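Local coordinates for acyl-coenzyme A oxidase acox-1.1 (Caenorhabditis elegans, PDB 5K3H), which catalyses the first step of peroxisomal beta-oxidation, an FAD-dependent desaturation of acyl-CoA to the 2-trans-enoyl-CoA that reduces molecular oxygen to hydrogen peroxide, at residues I420-I423 / Y424-I428; M61-P64 / Y65-R68; E104-I108 / E109-M113; K645-P648 / L649-T652. One frame throughout, in Å; residues are numbered along the deposited sequence.

Contact 1: residues I420-I423 / Y424-I428; sequences ISEI and YGVAI
With CG set opposite its backbone N (chi1 -171°) and the chain then folded by chi2 of 69°, Glu422 lays its carboxylate beside Val426, whose CG1 is anti to the backbone N (chi1 177°), which leaves CG2 beside that N and opposite the carbonyl carbon. The two side chains, four residues apart, cross at a slant, and OE2 of Glu422 comes to 3.9 Å from CG2 of Val426. That methyl also rests 3.3 Å from the carbonyl O of Glu422, the same oxygen that accepts the N-H of Val426. Four successive i to i+4 bonds hold helix 420-428 together, from Tyr424 N to Ile420 O (2.7 Å, nearly in line with the C=O), Gly425 N to Ser421 O, Val426 N to Glu422 O and Ala427 N to Ile423 O. Tyr424 also brings its CB to 3.4 Å from Ile420 O. Around this turn, Ile420 and Ile423 pack on helix 300-319, while Gly425 O receives a hydrogen bond from Tyr414 OH of the second subunit. Val426 CG2 lies against OE2 of Glu422 without bonding it; the polar need of OE2 is met by Tyr245 N, whose N-H probably eases the carboxylate charge.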
loop_
_atom_site.group_PDB
_atom_site.type_symbol
_atom_site.label_atom_id
_atom_site.label_comp_id
_atom_site.label_asym_id
_atom_site.label_seq_id
_atom_site.Cartn_x
_atom_site.Cartn_y
_atom_site.Cartn_z
ATOM N N ILE B 420 -2.043 3.673 10.618
ATOM C CA ILE B 420 -2.732 3.428 9.350
ATOM C C ILE B 420 -2.057 2.328 8.542
ATOM O O ILE B 420 -2.732 1.565 7.832
ATOM C CB ILE B 420 -2.817 4.738 8.547
ATOM C CG1 ILE B 420 -3.654 5.765 9.317
ATOM C CG2 ILE B 420 -3.453 4.476 7.208
ATOM C CD1 ILE B 420 -3.666 7.135 8.687
ATOM N N SER B 421 -0.741 2.189 8.648
ATOM C CA SER B 421 -0.078 1.134 7.891
ATOM C C SER B 421 -0.553 -0.252 8.300
ATOM O O SER B 421 -0.645 -1.146 7.450
ATOM C CB SER B 421 1.436 1.248 8.053
ATOM O OG SER B 421 1.834 0.969 9.382
ATOM N N GLU B 422 -0.858 -0.459 9.584
ATOM C CA GLU B 422 -1.417 -1.730 10.038
ATOM C C GLU B 422 -2.885 -1.846 9.646
ATOM O O GLU B 422 -3.345 -2.927 9.256
ATOM C CB GLU B 422 -1.243 -1.862 11.557
ATOM C CG GLU B 422 -1.591 -3.240 12.152
ATOM C CD GLU B 422 -0.626 -4.351 11.764
ATOM O OE1 GLU B 422 0.535 -4.058 11.394
ATOM O OE2 GLU B 422 -1.047 -5.526 11.801
ATOM N N ILE B 423 -3.636 -0.739 9.724
ATOM C CA ILE B 423 -5.014 -0.741 9.237
ATOM C C ILE B 423 -5.051 -1.142 7.766
ATOM O O ILE B 423 -5.874 -1.970 7.358
ATOM C CB ILE B 423 -5.666 0.642 9.469
ATOM C CG1 ILE B 423 -5.807 0.954 10.964
ATOM C CG2 ILE B 423 -7.017 0.749 8.784
ATOM C CD1 ILE B 423 -6.000 2.445 11.262
ATOM N N TYR B 424 -4.132 -0.599 6.956
ATOM C CA TYR B 424 -4.045 -0.979 5.549
ATOM C C TYR B 424 -3.747 -2.465 5.396
ATOM O O TYR B 424 -4.387 -3.167 4.605
ATOM C CB TYR B 424 -2.963 -0.137 4.853
ATOM C CG TYR B 424 -2.685 -0.507 3.401
ATOM C CD1 TYR B 424 -3.550 -0.116 2.374
ATOM C CD2 TYR B 424 -1.556 -1.244 3.058
ATOM C CE1 TYR B 424 -3.297 -0.454 1.053
ATOM C CE2 TYR B 424 -1.299 -1.584 1.734
ATOM C CZ TYR B 424 -2.178 -1.191 0.735
ATOM O OH TYR B 424 -1.929 -1.526 -0.589
ATOM N N GLY B 425 -2.738 -2.953 6.112
ATOM C CA GLY B 425 -2.307 -4.333 5.933
ATOM C C GLY B 425 -3.356 -5.366 6.312
ATOM O O GLY B 425 -3.451 -6.432 5.693
ATOM N N VAL B 426 -4.123 -5.098 7.360
ATOM C CA VAL B 426 -5.179 -6.032 7.713
ATOM C C VAL B 426 -6.298 -5.977 6.676
ATOM O O VAL B 426 -6.749 -7.015 6.186
ATOM C CB VAL B 426 -5.697 -5.734 9.126
ATOM C CG1 VAL B 426 -6.852 -6.670 9.453
ATOM C CG2 VAL B 426 -4.558 -5.862 10.118
ATOM N N ALA B 427 -6.746 -4.764 6.303
ATOM C CA ALA B 427 -7.831 -4.630 5.321
ATOM C C ALA B 427 -7.493 -5.301 3.994
ATOM O O ALA B 427 -8.360 -5.905 3.357
ATOM C CB ALA B 427 -8.162 -3.163 5.086
ATOM N N ILE B 428 -6.250 -5.176 3.536
ATOM C CA ILE B 428 -5.901 -5.725 2.230
ATOM C C ILE B 428 -5.723 -7.241 2.290
ATOM O O ILE B 428 -5.823 -7.916 1.264
ATOM C CB ILE B 428 -4.654 -4.991 1.709
ATOM C CG1 ILE B 428 -4.806 -4.733 0.221
ATOM C CG2 ILE B 428 -3.351 -5.729 2.067
ATOM C CD1 ILE B 428 -5.865 -3.663 -0.093
#

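Contact 2: residues M61-P64 / Y65-R68; sequences MPLP and YMTR
Tyr65 folds back over Pro62, and its side chain can be followed outward atom by atom. CB sits 3.3 Å from the carbonyl O of Pro62 and also meets SD of Met61 at 4.0 Å. Because CG lies opposite the carbonyl carbon (chi1 -67°), the ring swings back across the proline: CD2 and CE2 face Pro62 CD, the latter at 3.7 Å, and CZ passes close to CG of Pro62. Pro62 CB stands 3.9 Å from the ring centroid and only 2° off the normal, a CH-pi contact over the face, while CE of Met61 comes to the edge. At the tip, OH is hydrogen-bonded to Trp643 O, and the Trp643 ring meets that of Tyr65 with the planes at about 50°. The backbone beneath is a short 3-10 turn in the loop between helices 38-52 and 68-85 of the N-terminal region: Tyr65 N bonds to Pro62 O (2.9 Å) and Met66 N to Leu63 O (3.1 Å). With an alanine here instead of Tyr65, Pro62 would probably lose its aromatic cover and Trp643 O its hydroxyl partner. Met66, extended beyond CG, reaches back to Met61 and Leu63; its CE touches Met61 CG at 3.5 Å and Leu63 CD2 at 3.8 Å. Thr67 then caps the start of helix 68-85, its side chain bonded to a backbone N of the first turn.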
loop_
_atom_site.group_PDB
_atom_site.type_symbol
_atom_site.label_atom_id
_atom_site.label_comp_id
_atom_site.label_asym_id
_atom_site.label_seq_id
_atom_site.Cartn_x
_atom_site.Cartn_y
_atom_site.Cartn_z
ATOM N N MET B 61 0.165 -2.253 26.949
ATOM C CA MET B 61 0.948 -1.141 26.421
ATOM C C MET B 61 0.559 -0.937 24.963
ATOM O O MET B 61 -0.171 -1.755 24.389
ATOM C CB MET B 61 2.451 -1.408 26.558
ATOM C CG MET B 61 2.901 -2.732 26.030
ATOM S SD MET B 61 4.696 -2.791 25.908
ATOM C CE MET B 61 5.152 -1.657 27.224
ATOM N N PRO B 62 1.018 0.153 24.333
ATOM C CA PRO B 62 0.721 0.339 22.900
ATOM C C PRO B 62 1.184 -0.854 22.061
ATOM O O PRO B 62 2.352 -1.261 22.105
ATOM C CB PRO B 62 1.484 1.621 22.547
ATOM C CG PRO B 62 1.472 2.383 23.821
ATOM C CD PRO B 62 1.637 1.360 24.911
ATOM N N LEU B 63 0.247 -1.414 21.286
ATOM C CA LEU B 63 0.552 -2.600 20.482
ATOM C C LEU B 63 1.772 -2.448 19.581
ATOM O O LEU B 63 2.501 -3.441 19.417
ATOM C CB LEU B 63 -0.674 -3.019 19.656
ATOM C CG LEU B 63 -1.942 -3.319 20.454
ATOM C CD1 LEU B 63 -2.977 -4.046 19.603
ATOM C CD2 LEU B 63 -1.642 -4.121 21.735
ATOM N N PRO B 64 2.050 -1.290 18.957
ATOM C CA PRO B 64 3.256 -1.204 18.116
ATOM C C PRO B 64 4.557 -1.340 18.905
ATOM O O PRO B 64 5.611 -1.564 18.288
ATOM C CB PRO B 64 3.143 0.186 17.474
ATOM C CG PRO B 64 1.710 0.569 17.585
ATOM C CD PRO B 64 1.197 -0.089 18.810
ATOM N N TYR B 65 4.527 -1.217 20.239
ATOM C CA TYR B 65 5.748 -1.434 21.018
ATOM C C TYR B 65 6.150 -2.890 21.107
ATOM O O TYR B 65 7.328 -3.160 21.339
ATOM C CB TYR B 65 5.616 -0.971 22.466
ATOM C CG TYR B 65 5.477 0.498 22.738
ATOM C CD1 TYR B 65 5.504 1.437 21.720
ATOM C CD2 TYR B 65 5.331 0.939 24.047
ATOM C CE1 TYR B 65 5.365 2.773 22.000
ATOM C CE2 TYR B 65 5.201 2.266 24.336
ATOM C CZ TYR B 65 5.213 3.183 23.319
ATOM O OH TYR B 65 5.085 4.511 23.641
ATOM N N MET B 66 5.206 -3.815 20.917
ATOM C CA MET B 66 5.344 -5.209 21.298
ATOM C C MET B 66 5.913 -6.049 20.154
ATOM O O MET B 66 5.583 -5.846 18.981
ATOM C CB MET B 66 3.980 -5.773 21.691
ATOM C CG MET B 66 3.298 -5.128 22.878
ATOM S SD MET B 66 1.728 -6.000 23.163
ATOM C CE MET B 66 0.887 -5.021 24.391
ATOM N N THR B 67 6.735 -7.037 20.505
ATOM C CA THR B 67 7.112 -8.046 19.528
ATOM C C THR B 67 5.909 -8.939 19.211
ATOM O O THR B 67 4.872 -8.897 19.893
ATOM C CB THR B 67 8.276 -8.886 20.051
ATOM O OG1 THR B 67 7.836 -9.613 21.205
ATOM C CG2 THR B 67 9.417 -7.987 20.474
ATOM N N ARG B 68 6.058 -9.762 18.163
ATOM C CA ARG B 68 4.997 -10.701 17.800
ATOM C C ARG B 68 4.675 -11.641 18.955
ATOM O O ARG B 68 3.502 -11.901 19.261
ATOM C CB ARG B 68 5.387 -11.517 16.563
ATOM C CG ARG B 68 4.214 -12.320 16.047
ATOM C CD ARG B 68 4.478 -13.209 14.831
ATOM N NE ARG B 68 3.199 -13.786 14.417
ATOM C CZ ARG B 68 3.026 -14.691 13.465
ATOM N NH1 ARG B 68 4.057 -15.166 12.771
ATOM N NH2 ARG B 68 1.799 -15.105 13.195
#

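Contact 3: residues E104-I108 / E109-M113; sequences EVLGI and EGNPM
Van der Waals contact between side chains across the two segments rests on one pair: CD1 of Leu106 meets the amide of Asn111, 3.7 Å from ND2 and 3.8 Å from CG, the two chains slanting across each other. Asn111 holds CG between its backbone N and carbonyl carbon (chi1 71°), which turns the amide onto the leucine methyl. Water makes the link between the backbones. One molecule donates to Leu106 O (2.7 Å) and to Gly110 O (2.8 Å); a second donates to Leu106 O (3.0 Å) and accepts from Glu109 N (3.1 Å), so a single carbonyl takes up two waters. This is the loop that leaves helix 97-105 and leads to helix 114-127; Gly107, with positive phi, is where the chain quits helical geometry, and Gly110 repeats a positive phi further on. Direct hydrogen bonding is local to the later segment: Met113 N donates to Asn111 OD1 at 2.8 Å from above the carbonyl plane, an Asx turn. Replacing Asn111 with a valine is likely to leave Met113 N without this acceptor and let the turn before helix 114-127 relax. Among charges, Glu109 forms a salt bridge with Lys71 through OE1 and a hydrogen bond with Tyr419 OH through OE2.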
loop_
_atom_site.group_PDB
_atom_site.type_symbol
_atom_site.label_atom_id
_atom_site.label_comp_id
_atom_site.label_asym_id
_atom_site.label_seq_id
_atom_site.Cartn_x
_atom_site.Cartn_y
_atom_site.Cartn_z
ATOM N N GLU B 104 -12.853 -3.331 20.310
ATOM C CA GLU B 104 -12.324 -2.574 21.446
ATOM C C GLU B 104 -11.207 -3.339 22.144
ATOM O O GLU B 104 -10.127 -2.795 22.413
ATOM C CB GLU B 104 -13.440 -2.288 22.462
ATOM C CG GLU B 104 -14.407 -1.171 22.118
ATOM C CD GLU B 104 -14.114 0.128 22.866
ATOM O OE1 GLU B 104 -13.278 0.138 23.802
ATOM O OE2 GLU B 104 -14.688 1.164 22.464
ATOM N N VAL B 105 -11.461 -4.600 22.475
ATOM C CA VAL B 105 -10.551 -5.365 23.323
ATOM C C VAL B 105 -9.456 -6.026 22.499
ATOM O O VAL B 105 -8.271 -5.822 22.763
ATOM C CB VAL B 105 -11.362 -6.381 24.175
ATOM C CG1 VAL B 105 -10.472 -7.352 24.940
ATOM C CG2 VAL B 105 -12.221 -5.632 25.175
ATOM N N LEU B 106 -9.812 -6.752 21.441
ATOM C CA LEU B 106 -8.819 -7.552 20.734
ATOM C C LEU B 106 -8.175 -6.821 19.558
ATOM O O LEU B 106 -7.021 -7.112 19.228
ATOM C CB LEU B 106 -9.453 -8.876 20.271
ATOM C CG LEU B 106 -9.960 -9.832 21.393
ATOM C CD1 LEU B 106 -10.737 -11.036 20.870
ATOM C CD2 LEU B 106 -8.823 -10.306 22.323
ATOM N N GLY B 107 -8.869 -5.847 18.949
ATOM C CA GLY B 107 -8.282 -5.056 17.886
ATOM C C GLY B 107 -8.350 -5.733 16.530
ATOM O O GLY B 107 -9.164 -6.619 16.285
ATOM N N ILE B 108 -7.494 -5.273 15.621
ATOM C CA ILE B 108 -7.510 -5.755 14.237
ATOM C C ILE B 108 -6.352 -6.694 13.890
ATOM O O ILE B 108 -6.395 -7.322 12.815
ATOM C CB ILE B 108 -7.566 -4.586 13.227
ATOM C CG1 ILE B 108 -6.335 -3.672 13.338
ATOM C CG2 ILE B 108 -8.857 -3.811 13.401
ATOM C CD1 ILE B 108 -6.250 -2.632 12.227
ATOM N N GLU B 109 -5.324 -6.816 14.745
ATOM C CA GLU B 109 -4.151 -7.604 14.378
ATOM C C GLU B 109 -4.336 -9.110 14.572
ATOM O O GLU B 109 -3.424 -9.867 14.211
ATOM C CB GLU B 109 -2.925 -7.122 15.152
ATOM C CG GLU B 109 -2.633 -5.626 14.948
ATOM C CD GLU B 109 -1.267 -5.176 15.463
ATOM O OE1 GLU B 109 -0.343 -6.018 15.473
ATOM O OE2 GLU B 109 -1.113 -3.991 15.850
ATOM N N GLY B 110 -5.488 -9.558 15.069
ATOM C CA GLY B 110 -5.803 -10.964 15.229
ATOM C C GLY B 110 -5.926 -11.392 16.688
ATOM O O GLY B 110 -5.659 -10.635 17.626
ATOM N N ASN B 111 -6.363 -12.642 16.861
ATOM C CA ASN B 111 -6.344 -13.296 18.164
ATOM C C ASN B 111 -6.340 -14.803 17.935
ATOM O O ASN B 111 -6.575 -15.265 16.813
ATOM C CB ASN B 111 -7.530 -12.847 19.046
ATOM C CG ASN B 111 -8.861 -13.380 18.561
ATOM O OD1 ASN B 111 -9.278 -14.472 18.942
ATOM N ND2 ASN B 111 -9.534 -12.611 17.703
ATOM N N PRO B 112 -6.017 -15.599 18.964
ATOM C CA PRO B 112 -5.896 -17.064 18.773
ATOM C C PRO B 112 -7.176 -17.764 18.371
ATOM O O PRO B 112 -7.127 -18.955 18.012
ATOM C CB PRO B 112 -5.431 -17.558 20.145
ATOM C CG PRO B 112 -4.702 -16.374 20.737
ATOM C CD PRO B 112 -5.471 -15.178 20.274
ATOM N N MET B 113 -8.325 -17.103 18.486
ATOM C CA MET B 113 -9.600 -17.713 18.142
ATOM C C MET B 113 -10.313 -16.931 17.053
ATOM O O MET B 113 -11.537 -17.032 16.916
ATOM C CB MET B 113 -10.470 -17.851 19.391
ATOM C CG MET B 113 -9.915 -18.878 20.336
ATOM S SD MET B 113 -10.925 -19.148 21.795
ATOM C CE MET B 113 -12.477 -19.716 21.101
HETATM O O HOH W 1 -5.973 -9.438 20.084
HETATM O O HOH W 2 -5.127 -5.563 17.543
#

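Contact 4: residues K645-P648 / L649-T652; sequences KESP and LNKT
Lys645, the last residue of helix 636-645, meets Asn650 through its backbone rather than its ammonium group: its carbonyl O lies 3.3 Å from CB of Asn650, and its CA is 3.7 Å from ND2. The lysine side chain makes a cation-pi contact with Phe641 of the same helix. Past Glu646, Ser647 supplies the first backbone acceptor. Its carbonyl O takes the N-H of Asn650 at 3.0 Å with an N-H...O angle of 162°, while its hydroxyl, at chi1 64°, is hydrogen-bonded back to Ala644 O and has ND2 of Asn650 3.8 Å away. With CG opposite its carbonyl carbon (chi1 -66°), Asn650 lays its amide beside O and CA of Lys645, and from there ND2 is hydrogen-bonded to Asp238 O of the second subunit. The bonds of Ser647 and Pro648, each to the residue three further on, are those of a short 3-10-like turn in the link from helix 636-645 to helix 656-660, part of the C-terminal acyl-CoA oxidase region. Pro648 follows with the second of them: its O accepts from Lys651 N at 3.3 Å. The extended Lys651 chain runs alongside the same oxygen, CG at 3.4 Å and CD at 3.5 Å, and CE passes 4.1 Å from CA of Pro648.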
loop_
_atom_site.group_PDB
_atom_site.type_symbol
_atom_site.label_atom_id
_atom_site.label_comp_id
_atom_site.label_asym_id
_atom_site.label_seq_id
_atom_site.Cartn_x
_atom_site.Cartn_y
_atom_site.Cartn_z
ATOM N N LYS B 645 8.824 8.962 23.650
ATOM C CA LYS B 645 9.700 8.858 24.815
ATOM C C LYS B 645 9.566 7.512 25.519
ATOM O O LYS B 645 10.543 7.015 26.086
ATOM C CB LYS B 645 9.422 10.004 25.789
ATOM C CG LYS B 645 10.121 11.295 25.388
ATOM C CD LYS B 645 9.991 12.363 26.461
ATOM C CE LYS B 645 8.526 12.710 26.660
ATOM N NZ LYS B 645 8.305 13.860 27.561
ATOM N N GLU B 646 8.376 6.910 25.488
ATOM C CA GLU B 646 8.091 5.655 26.175
ATOM C C GLU B 646 8.270 4.420 25.287
ATOM O O GLU B 646 7.970 3.301 25.727
ATOM C CB GLU B 646 6.670 5.713 26.758
ATOM C CG GLU B 646 6.518 6.767 27.867
ATOM C CD GLU B 646 5.066 7.018 28.272
ATOM O OE1 GLU B 646 4.193 6.254 27.808
ATOM O OE2 GLU B 646 4.792 7.970 29.059
ATOM N N SER B 647 8.750 4.590 24.054
ATOM C CA SER B 647 8.885 3.469 23.131
ATOM C C SER B 647 10.187 2.712 23.413
ATOM O O SER B 647 11.086 3.239 24.063
ATOM C CB SER B 647 8.823 3.980 21.686
ATOM O OG SER B 647 9.910 4.846 21.382
ATOM N N PRO B 648 10.318 1.477 22.920
ATOM C CA PRO B 648 11.340 0.564 23.470
ATOM C C PRO B 648 12.784 1.002 23.316
ATOM O O PRO B 648 13.602 0.663 24.180
ATOM C CB PRO B 648 11.081 -0.731 22.696
ATOM C CG PRO B 648 9.588 -0.671 22.426
ATOM C CD PRO B 648 9.347 0.754 22.078
ATOM N N LEU B 649 13.145 1.702 22.243
ATOM C CA LEU B 649 14.527 2.137 22.091
ATOM C C LEU B 649 14.953 3.195 23.103
ATOM O O LEU B 649 16.155 3.478 23.198
ATOM C CB LEU B 649 14.788 2.654 20.670
ATOM C CG LEU B 649 15.368 1.633 19.683
ATOM C CD1 LEU B 649 14.799 0.266 19.845
ATOM C CD2 LEU B 649 15.260 2.093 18.252
ATOM N N ASN B 650 14.024 3.790 23.850
ATOM C CA ASN B 650 14.363 4.790 24.856
ATOM C C ASN B 650 14.397 4.216 26.269
ATOM O O ASN B 650 14.299 4.966 27.246
ATOM C CB ASN B 650 13.397 5.976 24.771
ATOM C CG ASN B 650 13.537 6.723 23.481
ATOM O OD1 ASN B 650 14.637 6.860 22.958
ATOM N ND2 ASN B 650 12.428 7.220 22.954
ATOM N N LYS B 651 14.479 2.899 26.407
ATOM C CA LYS B 651 14.680 2.349 27.741
ATOM C C LYS B 651 16.042 2.768 28.303
ATOM O O LYS B 651 16.162 3.051 29.504
ATOM C CB LYS B 651 14.515 0.832 27.700
ATOM C CG LYS B 651 13.045 0.400 27.562
ATOM C CD LYS B 651 12.942 -1.070 27.167
ATOM C CE LYS B 651 11.502 -1.521 26.967
ATOM N NZ LYS B 651 11.431 -2.891 26.354
ATOM N N THR B 652 17.069 2.860 27.436
ATOM C CA THR B 652 18.418 3.310 27.786
ATOM C C THR B 652 18.911 4.341 26.770
ATOM O O THR B 652 18.544 4.293 25.589
ATOM C CB THR B 652 19.429 2.144 27.827
ATOM O OG1 THR B 652 19.641 1.641 26.501
ATOM C CG2 THR B 652 18.928 1.006 28.705
#

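Overall arrangement
From the N terminus, contact 2 comes first, turning the chain just ahead of helix 68-85, and contact 3 follows at the exit of helix 97-105. Contact 1 forms helix 420-428 much later, and contact 4 turns the chain after helix 636-645. Each closes only a few residues, so the four stand in series and none encloses or crosses another. In space they adjoin: contact 3 leans on contact 1 where Ile108 packs on Ile423, and on contact 2 where Glu109 approaches Leu63. Contact 2 also meets contact 4, through Tyr65 against Ser647 and Pro648. The N-terminal region thus joins the two later oxidase regions, and all four contacts touch the second subunit.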